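Local structure of uncharacterized protein (Bacteroides ovatus, 5CAG) at residues N45-V51 and K63-Y69; Y118-I122 and Y173-G178; L24-V29 and W138-S142. The protein is a putative anchoring subunit of a fimbrium, predicted to be a lipoprotein of the bacterial outer membrane. All coordinates share one frame; numbering follows the deposited sequence.

Contact 1 of 3, residues N45-V51 and K63-Y69. With SO4 (sulfate ion), chain C.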
ATOM      1  N   ASN A  45      13.487   6.473  24.605  1.00145.66           N
ATOM      2  CA  ASN A  45      13.827   7.151  25.861  1.00152.10           C
ATOM      3  C   ASN A  45      13.339   8.609  25.836  1.00161.70           C
ATOM      4  O   ASN A  45      12.568   9.013  26.707  1.00164.74           O
ATOM      5  CB  ASN A  45      15.364   7.116  26.173  1.00154.25           C
ATOM      6  CG  ASN A  45      16.259   6.196  25.343  1.00168.58           C
ATOM      7  OD1 ASN A  45      16.812   6.590  24.301  1.00163.29           O
ATOM      8  ND2 ASN A  45      16.531   5.000  25.860  1.00152.99           N
ATOM      9  N   GLY A  46      13.785   9.350  24.817  1.00159.37           N
ATOM     10  CA  GLY A  46      13.543  10.776  24.600  1.00162.23           C
ATOM     11  C   GLY A  46      12.130  11.286  24.375  1.00168.35           C
ATOM     12  O   GLY A  46      11.267  10.590  23.818  1.00165.26           O
ATOM     13  N   ASP A  47      11.938  12.577  24.750  1.00169.34           N
ATOM     14  CA  ASP A  47      10.692  13.342  24.688  1.00170.65           C
ATOM     15  C   ASP A  47      10.383  13.883  23.253  1.00172.35           C
ATOM     16  O   ASP A  47      10.121  15.087  23.091  1.00175.13           O
ATOM     17  CB  ASP A  47      10.729  14.493  25.719  1.00178.05           C
ATOM     18  N   GLY A  48      10.373  12.975  22.256  1.00162.82           N
ATOM     19  CA  GLY A  48      10.046  13.268  20.856  1.00158.58           C
ATOM     20  C   GLY A  48      11.134  13.855  19.968  1.00159.62           C
ATOM     21  O   GLY A  48      10.824  14.593  19.020  1.00158.09           O
ATOM     22  N   ARG A  49      12.424  13.514  20.255  1.00154.70           N
ATOM     23  CA  ARG A  49      13.628  13.940  19.505  1.00152.44           C
ATOM     24  C   ARG A  49      13.831  13.023  18.224  1.00145.65           C
ATOM     25  O   ARG A  49      14.808  12.250  18.113  1.00143.45           O
ATOM     26  CB  ARG A  49      14.897  13.996  20.421  1.00155.97           C
ATOM     27  CG  ARG A  49      15.066  12.847  21.434  1.00164.71           C
ATOM     28  CD  ARG A  49      16.511  12.416  21.620  1.00172.24           C
ATOM     29  NE  ARG A  49      16.654  11.267  22.527  1.00175.52           N
ATOM     30  CZ  ARG A  49      17.270  10.129  22.208  1.00179.53           C
ATOM     31  NH1 ARG A  49      17.798   9.970  21.005  1.00162.37           N
ATOM     32  NH2 ARG A  49      17.368   9.147  23.096  1.00160.30           N
ATOM     33  N   LYS A  50      12.868  13.126  17.271  1.00134.07           N
ATOM     34  CA  LYS A  50      12.880  12.337  16.052  1.00126.98           C
ATOM     35  C   LYS A  50      13.906  12.876  15.046  1.00125.92           C
ATOM     36  O   LYS A  50      13.882  14.055  14.685  1.00128.28           O
ATOM     37  CB  LYS A  50      11.471  12.191  15.426  1.00126.45           C
ATOM     38  CG  LYS A  50      10.830  13.422  14.794  1.00131.28           C
ATOM     39  CD  LYS A  50      10.005  13.008  13.566  1.00127.23           C
ATOM     40  CE  LYS A  50       9.553  14.170  12.712  1.00123.65           C
ATOM     41  NZ  LYS A  50       8.628  13.735  11.641  1.00113.32           N
ATOM     42  N   VAL A  51      14.837  11.999  14.643  1.00115.95           N
ATOM     43  CA  VAL A  51      15.888  12.262  13.663  1.00113.06           C
ATOM     44  C   VAL A  51      15.330  11.778  12.337  1.00114.16           C
ATOM     45  O   VAL A  51      15.017  10.598  12.163  1.00111.56           O
ATOM     46  CB  VAL A  51      17.243  11.622  14.049  1.00115.60           C
ATOM     47  CG1 VAL A  51      18.336  11.951  13.033  1.00114.43           C
ATOM     48  CG2 VAL A  51      17.659  12.051  15.456  1.00119.03           C
ATOM     49  N   LYS A  63      23.522  11.652  10.745  1.00115.08           N
ATOM     50  CA  LYS A  63      24.045  11.724  12.113  1.00117.61           C
ATOM     51  C   LYS A  63      22.940  11.551  13.150  1.00120.35           C
ATOM     52  O   LYS A  63      22.148  12.451  13.415  1.00122.18           O
ATOM     53  CB  LYS A  63      24.886  12.993  12.355  1.00124.03           C
ATOM     54  CG  LYS A  63      26.283  12.875  11.738  1.00138.80           C
ATOM     55  CD  LYS A  63      26.977  14.220  11.604  1.00155.80           C
ATOM     56  CE  LYS A  63      28.299  14.129  10.877  1.00167.30           C
ATOM     57  NZ  LYS A  63      29.010  15.440  10.846  1.00175.59           N
ATOM     58  N   VAL A  64      22.907  10.351  13.713  1.00113.76           N
ATOM     59  CA  VAL A  64      21.982   9.905  14.741  1.00112.59           C
ATOM     60  C   VAL A  64      22.722   9.947  16.082  1.00121.97           C
ATOM     61  O   VAL A  64      23.799   9.349  16.201  1.00122.63           O
ATOM     62  CB  VAL A  64      21.443   8.478  14.406  1.00111.60           C
ATOM     63  CG1 VAL A  64      20.618   7.893  15.544  1.00110.84           C
ATOM     64  CG2 VAL A  64      20.627   8.489  13.123  1.00108.52           C
ATOM     65  N   PRO A  65      22.182  10.624  17.116  1.00121.80           N
ATOM     66  CA  PRO A  65      22.857  10.581  18.432  1.00124.97           C
ATOM     67  C   PRO A  65      22.627   9.215  19.100  1.00128.00           C
ATOM     68  O   PRO A  65      21.672   8.535  18.721  1.00124.55           O
ATOM     69  CB  PRO A  65      22.203  11.723  19.208  1.00129.65           C
ATOM     70  CG  PRO A  65      20.855  11.901  18.575  1.00131.71           C
ATOM     71  CD  PRO A  65      20.908  11.373  17.167  1.00123.29           C
ATOM     72  N   PRO A  66      23.446   8.749  20.069  1.00127.10           N
ATOM     73  CA  PRO A  66      23.184   7.412  20.645  1.00125.73           C
ATOM     74  C   PRO A  66      21.857   7.334  21.425  1.00129.42           C
ATOM     75  O   PRO A  66      21.330   8.353  21.896  1.00131.72           O
ATOM     76  CB  PRO A  66      24.401   7.165  21.546  1.00130.22           C
ATOM     77  CG  PRO A  66      25.449   8.121  21.046  1.00136.16           C
ATOM     78  CD  PRO A  66      24.670   9.339  20.641  1.00131.92           C
ATOM     79  N   GLY A  67      21.305   6.125  21.491  1.00122.59           N
ATOM     80  CA  GLY A  67      20.047   5.842  22.173  1.00122.32           C
ATOM     81  C   GLY A  67      19.237   4.731  21.535  1.00122.43           C
ATOM     82  O   GLY A  67      19.618   4.198  20.485  1.00119.32           O
ATOM     83  N   ARG A  68      18.117   4.360  22.191  1.00119.14           N
ATOM     84  CA  ARG A  68      17.177   3.346  21.703  1.00116.02           C
ATOM     85  C   ARG A  68      16.128   4.028  20.838  1.00117.61           C
ATOM     86  O   ARG A  68      15.512   5.015  21.270  1.00120.14           O
ATOM     87  CB  ARG A  68      16.492   2.587  22.854  1.00118.44           C
ATOM     88  CG  ARG A  68      17.341   1.571  23.623  1.00130.94           C
ATOM     89  CD  ARG A  68      16.497   0.716  24.577  1.00146.01           C
ATOM     90  NE  ARG A  68      15.507   1.499  25.331  1.00163.00           N
ATOM     91  CZ  ARG A  68      14.194   1.276  25.326  1.00177.63           C
ATOM     92  NH1 ARG A  68      13.686   0.257  24.638  1.00156.92           N
ATOM     93  NH2 ARG A  68      13.378   2.060  26.021  1.00170.16           N
ATOM     94  N   TYR A  69      15.924   3.502  19.624  1.00109.13           N
ATOM     95  CA  TYR A  69      14.972   4.029  18.650  1.00106.59           C
ATOM     96  C   TYR A  69      14.073   2.982  18.023  1.00105.90           C
ATOM     97  O   TYR A  69      14.337   1.781  18.091  1.00106.16           O
ATOM     98  CB  TYR A  69      15.722   4.681  17.475  1.00107.13           C
ATOM     99  CG  TYR A  69      16.607   5.838  17.839  1.00113.13           C
ATOM    100  CD1 TYR A  69      16.104   7.135  17.891  1.00117.02           C
ATOM    101  CD2 TYR A  69      17.966   5.654  18.064  1.00115.75           C
ATOM    102  CE1 TYR A  69      16.919   8.214  18.224  1.00121.21           C
ATOM    103  CE2 TYR A  69      18.791   6.723  18.405  1.00120.16           C
ATOM    104  CZ  TYR A  69      18.266   8.004  18.472  1.00129.74           C
ATOM    105  OH  TYR A  69      19.076   9.061  18.787  1.00133.59           O
TER
HETATM  106  S   SO4 C 402      22.890  15.116   8.833  1.00182.92           S
HETATM  107  O1  SO4 C 402      23.209  16.355   9.549  1.00183.02           O
HETATM  108  O2  SO4 C 402      22.424  15.454   7.483  1.00182.81           O
HETATM  109  O3  SO4 C 402      24.093  14.287   8.715  1.00182.79           O
HETATM  110  O4  SO4 C 402      21.846  14.387   9.582  1.00181.80           O
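Arg49 reaches over from its loop to meet Tyr69: its NH1 lies 2.7 Å from the phenol OH of Tyr69. The oxygen sits at the edge of the guanidinium, in its plane, while the two flat groups stand nearly perpendicular, 85° apart. A second point of contact is Asn45, whose OD1 takes a weak hydrogen bond from the backbone N of Arg68 at 3.3 Å. Its ND2 lies along the Arg68 side chain, 3.7 Å from NE, with amide and guanidinium planes 74° apart. The third is apolar. Val51 CG2 packs 3.7 Å from Pro65 CD, the two side chains passing in opposite directions, and CG1 comes 4.2 Å from Val64 CG2.

Behind this first shell, the Tyr69 hydroxyl donates to Pro65 O at 2.6 Å. That oxygen lies in the plane of the ring, though the hydroxyl itself stands above the carbonyl plane. The bond ties the tyrosine to the turn leading into its own strand and would orient the hydroxyl that faces Arg49. Arg49 CG lies between the backbone N and the carbonyl carbon (chi1 41°), and a bend at the next bond carries the guanidinium across. The loop contains inverse gamma turns centred on Asp47 and Arg49. At the far end, Lys63 N makes weak bonds to two oxygens of a sulfate ion, probably from the crystallisation liquor. The Arg68 guanidinium forms a salt bridge with Glu124.

This is a surface contact at one end of the molecule. The loop joins strand 36-43 to its antiparallel partner 51-56, and strand 67-75 runs between 36-43 and 118-127, with Tyr69 edge-to-face against Phe41.

Contact 2 of 3, residues Y118-I122 and Y173-G178. With SO4 (sulfate ion), chain D.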
ATOM      1  N   TYR A 118       7.701   0.773  -0.574  1.00 68.19           N
ATOM      2  CA  TYR A 118       8.768  -0.062  -0.038  1.00 68.32           C
ATOM      3  C   TYR A 118       9.018   0.364   1.380  1.00 74.18           C
ATOM      4  O   TYR A 118       9.214   1.548   1.637  1.00 76.35           O
ATOM      5  CB  TYR A 118      10.031   0.021  -0.893  1.00 69.44           C
ATOM      6  CG  TYR A 118       9.759  -0.241  -2.352  1.00 70.48           C
ATOM      7  CD1 TYR A 118       9.595  -1.537  -2.834  1.00 71.50           C
ATOM      8  CD2 TYR A 118       9.630   0.811  -3.252  1.00 71.74           C
ATOM      9  CE1 TYR A 118       9.327  -1.777  -4.183  1.00 72.99           C
ATOM     10  CE2 TYR A 118       9.339   0.584  -4.596  1.00 72.35           C
ATOM     11  CZ  TYR A 118       9.191  -0.708  -5.060  1.00 79.37           C
ATOM     12  OH  TYR A 118       8.926  -0.883  -6.400  1.00 80.67           O
ATOM     13  N   VAL A 119       8.879  -0.560   2.319  1.00 70.06           N
ATOM     14  CA  VAL A 119       8.993  -0.214   3.725  1.00 70.76           C
ATOM     15  C   VAL A 119       9.974  -1.132   4.441  1.00 75.81           C
ATOM     16  O   VAL A 119      10.097  -2.318   4.120  1.00 75.24           O
ATOM     17  CB  VAL A 119       7.582  -0.243   4.405  1.00 73.82           C
ATOM     18  CG1 VAL A 119       7.657  -0.195   5.936  1.00 74.92           C
ATOM     19  CG2 VAL A 119       6.707   0.888   3.900  1.00 73.20           C
ATOM     20  N   LEU A 120      10.660  -0.540   5.428  1.00 73.50           N
ATOM     21  CA  LEU A 120      11.463  -1.182   6.450  1.00 74.80           C
ATOM     22  C   LEU A 120      11.053  -0.575   7.782  1.00 82.76           C
ATOM     23  O   LEU A 120      11.035   0.658   7.910  1.00 83.90           O
ATOM     24  CB  LEU A 120      12.975  -1.072   6.231  1.00 75.14           C
ATOM     25  CG  LEU A 120      13.810  -1.493   7.451  1.00 80.93           C
ATOM     26  CD1 LEU A 120      13.734  -2.982   7.687  1.00 81.81           C
ATOM     27  CD2 LEU A 120      15.220  -1.040   7.332  1.00 82.85           C
ATOM     28  N   ASN A 121      10.672  -1.417   8.751  1.00 80.97           N
ATOM     29  CA  ASN A 121      10.336  -0.908  10.077  1.00 83.34           C
ATOM     30  C   ASN A 121      10.940  -1.820  11.141  1.00 91.24           C
ATOM     31  O   ASN A 121      10.711  -3.041  11.132  1.00 92.38           O
ATOM     32  CB  ASN A 121       8.841  -0.689  10.283  1.00 81.38           C
ATOM     33  CG  ASN A 121       8.014  -1.931  10.339  1.00 97.42           C
ATOM     34  OD1 ASN A 121       7.717  -2.566   9.314  1.00 97.21           O
ATOM     35  ND2 ASN A 121       7.593  -2.266  11.543  1.00 86.34           N
ATOM     36  N   ILE A 122      11.808  -1.223  11.987  1.00 87.59           N
ATOM     37  CA  ILE A 122      12.508  -1.891  13.087  1.00 87.69           C
ATOM     38  C   ILE A 122      11.876  -1.372  14.365  1.00 94.52           C
ATOM     39  O   ILE A 122      11.864  -0.150  14.557  1.00 96.41           O
ATOM     40  CB  ILE A 122      14.033  -1.614  13.026  1.00 89.83           C
ATOM     41  CG1 ILE A 122      14.636  -2.027  11.677  1.00 87.29           C
ATOM     42  CG2 ILE A 122      14.751  -2.281  14.188  1.00 92.80           C
ATOM     43  CD1 ILE A 122      15.898  -1.275  11.296  1.00 90.84           C
ATOM     44  N   TYR A 173      -1.737   1.253   5.198  1.00 81.49           N
ATOM     45  CA  TYR A 173      -0.672   0.446   5.764  1.00 80.59           C
ATOM     46  C   TYR A 173      -0.025   1.233   6.892  1.00 90.10           C
ATOM     47  O   TYR A 173       0.406   2.366   6.680  1.00 90.16           O
ATOM     48  CB  TYR A 173       0.336   0.003   4.681  1.00 77.82           C
ATOM     49  CG  TYR A 173       1.441  -0.910   5.171  1.00 77.55           C
ATOM     50  CD1 TYR A 173       1.229  -2.284   5.326  1.00 77.95           C
ATOM     51  CD2 TYR A 173       2.710  -0.412   5.447  1.00 78.51           C
ATOM     52  CE1 TYR A 173       2.254  -3.132   5.760  1.00 75.14           C
ATOM     53  CE2 TYR A 173       3.737  -1.248   5.888  1.00 79.96           C
ATOM     54  CZ  TYR A 173       3.510  -2.610   6.043  1.00 83.70           C
ATOM     55  OH  TYR A 173       4.551  -3.395   6.517  1.00 82.78           O
ATOM     56  N   CYS A 174      -0.057   0.659   8.119  1.00 90.50           N
ATOM     57  CA  CYS A 174       0.560   1.239   9.301  1.00 93.16           C
ATOM     58  C   CYS A 174       1.994   0.867   9.207  1.00 93.86           C
ATOM     59  O   CYS A 174       2.323  -0.311   9.361  1.00 93.56           O
ATOM     60  CB  CYS A 174      -0.092   0.719  10.577  1.00 97.38           C
ATOM     61  SG  CYS A 174      -1.674   1.511  10.977  1.00104.45           S
ATOM     62  N   ILE A 175       2.831   1.834   8.791  1.00 87.42           N
ATOM     63  CA  ILE A 175       4.260   1.632   8.546  1.00 85.06           C
ATOM     64  C   ILE A 175       4.974   1.182   9.830  1.00 89.77           C
ATOM     65  O   ILE A 175       5.685   0.191   9.789  1.00 89.79           O
ATOM     66  CB  ILE A 175       4.896   2.891   7.913  1.00 87.28           C
ATOM     67  CG1 ILE A 175       4.319   3.129   6.502  1.00 85.05           C
ATOM     68  CG2 ILE A 175       6.415   2.766   7.859  1.00 87.78           C
ATOM     69  CD1 ILE A 175       4.480   4.476   5.961  1.00 83.47           C
ATOM     70  N   GLY A 176       4.744   1.855  10.947  1.00 87.82           N
ATOM     71  CA  GLY A 176       5.355   1.455  12.206  1.00 90.00           C
ATOM     72  C   GLY A 176       4.844   0.133  12.759  1.00 96.07           C
ATOM     73  O   GLY A 176       5.605  -0.616  13.383  1.00 97.80           O
ATOM     74  N   LYS A 177       3.546  -0.161  12.545  1.00 92.29           N
ATOM     75  CA  LYS A 177       2.901  -1.374  13.055  1.00 92.90           C
ATOM     76  C   LYS A 177       3.202  -2.586  12.152  1.00 95.28           C
ATOM     77  O   LYS A 177       3.118  -3.726  12.627  1.00 97.41           O
ATOM     78  CB  LYS A 177       1.369  -1.176  13.226  1.00 96.66           C
ATOM     79  CG  LYS A 177       0.888  -0.097  14.252  1.00113.42           C
ATOM     80  CD  LYS A 177       1.021  -0.502  15.761  1.00129.46           C
ATOM     81  CE  LYS A 177      -0.001  -1.506  16.292  1.00138.90           C
ATOM     82  NZ  LYS A 177       0.361  -2.047  17.640  1.00140.09           N
ATOM     83  N   GLY A 178       3.565  -2.328  10.887  1.00 88.10           N
ATOM     84  CA  GLY A 178       3.886  -3.357   9.892  1.00 86.06           C
ATOM     85  C   GLY A 178       2.688  -4.192   9.479  1.00 90.16           C
ATOM     86  O   GLY A 178       2.815  -5.380   9.175  1.00 89.77           O
TER
HETATM   87  S   SO4 D 403       8.191  -3.540  -9.617  1.00207.07           S
HETATM   88  O1  SO4 D 403       7.527  -2.346 -10.154  1.00206.72           O
HETATM   89  O2  SO4 D 403       9.557  -3.628 -10.122  1.00206.24           O
HETATM   90  O3  SO4 D 403       8.202  -3.472  -8.150  1.00206.71           O
HETATM   91  O4  SO4 D 403       7.473  -4.737 -10.044  1.00207.80           O
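Apolar packing joins Val119 to Tyr173 and Ile175. CG1 of Val119 touches Ile175 CG2 at 3.7 Å and approaches the Tyr173 ring at CE2, 4.1 Å away. Val119 and Tyr173 come from opposite directions, and CG1 lies at the ring edge, near its plane.

The polar part centres on Asn121, which points toward the turn after Tyr173. Its amide carbon CG lies 3.2 Å from Ile175 O, and its ND2 is 3.2 Å from Gly176 O. With CG between the backbone N and the carbonyl carbon (chi1 69°), the buried amide is brought against these carbonyls. Two firmer partners hold it: Lys209 NZ hydrogen-bonds to OD1, and Tyr89 OH pairs with ND2. The turn is closed by a weak bond from Gly178 N to Cys174 O.

At the start of the strand, Tyr118 OH donates a weak bond of 3.2 Å to O3 of a sulfate ion, probably picked up from the crystallisation liquor, which Thr30 and Lys146 also bind.

Val119 and Asn121 share one face of strand 118-127, itself flanked by antiparallel strands 67-75 and 134-154. Facing them is the end of strand 172-174 and the turn to 179-181, in a four-stranded antiparallel sheet. The two layers thus pack together, consistent with a transthyretin-like beta-sandwich.

Contact 3 of 3, residues L24-V29 and W138-S142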
ATOM      1  N   LEU A  24      21.579   0.697   0.982  1.00 81.34           N
ATOM      2  CA  LEU A  24      20.339   0.038   0.586  1.00 79.20           C
ATOM      3  C   LEU A  24      20.561  -0.830  -0.620  1.00 85.05           C
ATOM      4  O   LEU A  24      21.169  -0.393  -1.594  1.00 86.58           O
ATOM      5  CB  LEU A  24      19.205   1.040   0.300  1.00 78.10           C
ATOM      6  CG  LEU A  24      18.761   1.935   1.456  1.00 82.90           C
ATOM      7  CD1 LEU A  24      17.862   3.016   0.971  1.00 82.82           C
ATOM      8  CD2 LEU A  24      18.047   1.160   2.508  1.00 83.54           C
ATOM      9  N   ASP A  25      20.107  -2.076  -0.536  1.00 82.20           N
ATOM     10  CA  ASP A  25      20.165  -3.024  -1.631  1.00 82.98           C
ATOM     11  C   ASP A  25      18.771  -3.146  -2.177  1.00 84.81           C
ATOM     12  O   ASP A  25      17.781  -3.093  -1.408  1.00 82.86           O
ATOM     13  CB  ASP A  25      20.731  -4.386  -1.192  1.00 87.03           C
ATOM     14  CG  ASP A  25      21.086  -5.317  -2.347  1.00109.09           C
ATOM     15  OD1 ASP A  25      21.218  -4.820  -3.498  1.00113.38           O
ATOM     16  OD2 ASP A  25      21.258  -6.539  -2.098  1.00115.81           O
ATOM     17  N   TRP A  26      18.680  -3.203  -3.509  1.00 81.64           N
ATOM     18  CA  TRP A  26      17.382  -3.283  -4.162  1.00 80.64           C
ATOM     19  C   TRP A  26      17.322  -4.492  -5.040  1.00 89.15           C
ATOM     20  O   TRP A  26      16.368  -4.632  -5.810  1.00 89.29           O
ATOM     21  CB  TRP A  26      17.071  -2.010  -4.967  1.00 78.80           C
ATOM     22  CG  TRP A  26      16.875  -0.782  -4.125  1.00 78.62           C
ATOM     23  CD1 TRP A  26      17.842   0.087  -3.705  1.00 82.80           C
ATOM     24  CD2 TRP A  26      15.637  -0.295  -3.594  1.00 76.55           C
ATOM     25  NE1 TRP A  26      17.288   1.064  -2.912  1.00 81.72           N
ATOM     26  CE2 TRP A  26      15.931   0.865  -2.840  1.00 80.95           C
ATOM     27  CE3 TRP A  26      14.297  -0.707  -3.706  1.00 75.77           C
ATOM     28  CZ2 TRP A  26      14.939   1.594  -2.172  1.00 78.65           C
ATOM     29  CZ3 TRP A  26      13.316   0.008  -3.034  1.00 75.67           C
ATOM     30  CH2 TRP A  26      13.643   1.125  -2.255  1.00 76.83           C
ATOM     31  N   ASP A  27      18.327  -5.390  -4.914  1.00 89.09           N
ATOM     32  CA  ASP A  27      18.405  -6.630  -5.687  1.00 90.21           C
ATOM     33  C   ASP A  27      17.220  -7.514  -5.348  1.00 91.29           C
ATOM     34  O   ASP A  27      17.033  -7.907  -4.193  1.00 89.21           O
ATOM     35  CB  ASP A  27      19.740  -7.354  -5.456  1.00 95.05           C
ATOM     36  CG  ASP A  27      20.881  -6.818  -6.311  1.00119.36           C
ATOM     37  OD1 ASP A  27      21.008  -5.571  -6.431  1.00121.38           O
ATOM     38  OD2 ASP A  27      21.668  -7.641  -6.836  1.00132.07           O
ATOM     39  N   GLY A  28      16.369  -7.707  -6.347  1.00 88.12           N
ATOM     40  CA  GLY A  28      15.168  -8.526  -6.227  1.00 87.41           C
ATOM     41  C   GLY A  28      14.029  -7.887  -5.463  1.00 90.05           C
ATOM     42  O   GLY A  28      13.081  -8.579  -5.075  1.00 89.54           O
ATOM     43  N   VAL A  29      14.131  -6.560  -5.230  1.00 85.29           N
ATOM     44  CA  VAL A  29      13.125  -5.721  -4.580  1.00 81.85           C
ATOM     45  C   VAL A  29      12.335  -5.090  -5.708  1.00 87.71           C
ATOM     46  O   VAL A  29      11.127  -5.300  -5.782  1.00 87.68           O
ATOM     47  CB  VAL A  29      13.757  -4.690  -3.624  1.00 83.54           C
ATOM     48  CG1 VAL A  29      12.694  -3.842  -2.947  1.00 81.85           C
ATOM     49  CG2 VAL A  29      14.608  -5.383  -2.585  1.00 83.76           C
ATOM     50  N   TRP A 138      20.632  -2.310   4.803  1.00 85.57           N
ATOM     51  CA  TRP A 138      19.200  -2.522   4.726  1.00 83.14           C
ATOM     52  C   TRP A 138      18.751  -2.816   3.327  1.00 84.63           C
ATOM     53  O   TRP A 138      19.454  -2.534   2.366  1.00 84.49           O
ATOM     54  CB  TRP A 138      18.455  -1.283   5.269  1.00 81.77           C
ATOM     55  CG  TRP A 138      18.658  -1.000   6.735  1.00 83.86           C
ATOM     56  CD1 TRP A 138      19.019  -1.895   7.698  1.00 87.54           C
ATOM     57  CD2 TRP A 138      18.379   0.227   7.419  1.00 84.45           C
ATOM     58  NE1 TRP A 138      19.023  -1.291   8.928  1.00 88.12           N
ATOM     59  CE2 TRP A 138      18.624   0.009   8.792  1.00 89.54           C
ATOM     60  CE3 TRP A 138      17.945   1.498   7.008  1.00 85.95           C
ATOM     61  CZ2 TRP A 138      18.472   1.017   9.756  1.00 90.42           C
ATOM     62  CZ3 TRP A 138      17.825   2.508   7.963  1.00 88.94           C
ATOM     63  CH2 TRP A 138      18.067   2.256   9.321  1.00 90.81           C
ATOM     64  N   LYS A 139      17.578  -3.437   3.241  1.00 80.32           N
ATOM     65  CA  LYS A 139      16.820  -3.835   2.052  1.00 78.96           C
ATOM     66  C   LYS A 139      15.383  -3.477   2.362  1.00 85.21           C
ATOM     67  O   LYS A 139      14.971  -3.617   3.520  1.00 87.52           O
ATOM     68  CB  LYS A 139      16.990  -5.337   1.782  1.00 79.94           C
ATOM     69  CG  LYS A 139      16.309  -5.811   0.518  1.00 83.52           C
ATOM     70  CD  LYS A 139      16.787  -7.164   0.015  1.00 87.65           C
ATOM     71  CE  LYS A 139      17.839  -7.073  -1.070  1.00 92.37           C
ATOM     72  NZ  LYS A 139      18.387  -8.422  -1.422  1.00103.71           N
ATOM     73  N   LEU A 140      14.638  -2.931   1.403  1.00 79.33           N
ATOM     74  CA  LEU A 140      13.279  -2.558   1.762  1.00 76.94           C
ATOM     75  C   LEU A 140      12.315  -3.604   1.281  1.00 78.80           C
ATOM     76  O   LEU A 140      12.695  -4.456   0.478  1.00 80.43           O
ATOM     77  CB  LEU A 140      12.960  -1.184   1.210  1.00 76.52           C
ATOM     78  CG  LEU A 140      13.026  -0.055   2.211  1.00 81.28           C
ATOM     79  CD1 LEU A 140      14.400   0.059   2.836  1.00 82.35           C
ATOM     80  CD2 LEU A 140      12.672   1.238   1.551  1.00 83.31           C
ATOM     81  N   GLU A 141      11.095  -3.603   1.806  1.00 72.52           N
ATOM     82  CA  GLU A 141      10.133  -4.629   1.417  1.00 71.58           C
ATOM     83  C   GLU A 141       8.958  -4.030   0.628  1.00 77.00           C
ATOM     84  O   GLU A 141       8.410  -3.010   1.046  1.00 77.06           O
ATOM     85  CB  GLU A 141       9.637  -5.377   2.668  1.00 72.83           C
ATOM     86  CG  GLU A 141       8.338  -6.139   2.484  1.00 72.84           C
ATOM     87  CD  GLU A 141       7.735  -6.748   3.728  1.00 86.81           C
ATOM     88  OE1 GLU A 141       8.031  -6.287   4.857  1.00103.96           O
ATOM     89  OE2 GLU A 141       6.889  -7.651   3.553  1.00 60.99           O
ATOM     90  N   SER A 142       8.551  -4.683  -0.498  1.00 73.42           N
ATOM     91  CA  SER A 142       7.398  -4.207  -1.240  1.00 72.06           C
ATOM     92  C   SER A 142       6.160  -4.585  -0.469  1.00 78.48           C
ATOM     93  O   SER A 142       5.890  -5.770  -0.303  1.00 80.25           O
ATOM     94  CB  SER A 142       7.361  -4.746  -2.658  1.00 74.00           C
ATOM     95  OG  SER A 142       6.304  -4.063  -3.317  1.00 89.13           O
TER
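Leu24 and Trp138 pair in parallel, and the backbone bond from Asp25 N to Trp138 O is 3.0 Å long. Past Asp25 and Lys139 the chains part and side chains take over. Leu24 CD2 touches both Trp138 CB, at 3.7 Å, and Leu140 CD1, at 3.8 Å. The other methyl of Leu140, CD2, lies 3.9 Å from Trp26 CH2, the two side chains running the same way; the indole NE1 hydrogen-bonds to Val57 O.

Lys139 serves the more open side. Running alongside Asp25, it bends at CD–CG (chi3 -97°), and its NZ bonds to Asp27 O at 3.1 Å, on a lone pair, while forming a longer salt bridge of 3.5 Å to Asp25 OD2. One ammonium thus straps the turn after strand 20-25 to strand 134-154. Val29 and Lys139 slide past each other in opposite directions, Val29 CG2 3.6 Å from Lys139 CG, and a bond from Val29 N to Trp26 O shapes the turn.

Strand 20-25 borders 134-154 on one side and 59-62 on the other. The side chains of Trp138 and Leu140 touch residues of strands 118-127 and 67-75, while Leu24 and Trp26 reach Val37 of strand 36-43.

Contacts 2 and 3 touch directly, their centres 14 Å apart. One segment of each lies on the antiparallel neighbours 118-127 and 134-154, joined by a probable hydrogen bond of 2.8 Å from Val119 N to Glu141 O. Tyr118 adds an edge-to-face contact with Trp26, and Leu120 packs on Trp138. Contact 1 stands apart, its centre 18 Å from that of contact 2 and 25 Å from that of contact 3, yet its strand 67-75 is a neighbour of 118-127. In sequence, contact 1 closes before contact 2 opens, whereas contacts 2 and 3 interleave. The two sulfates lie one beside Lys63 of contact 1 and the other beside Tyr118 of contact 2.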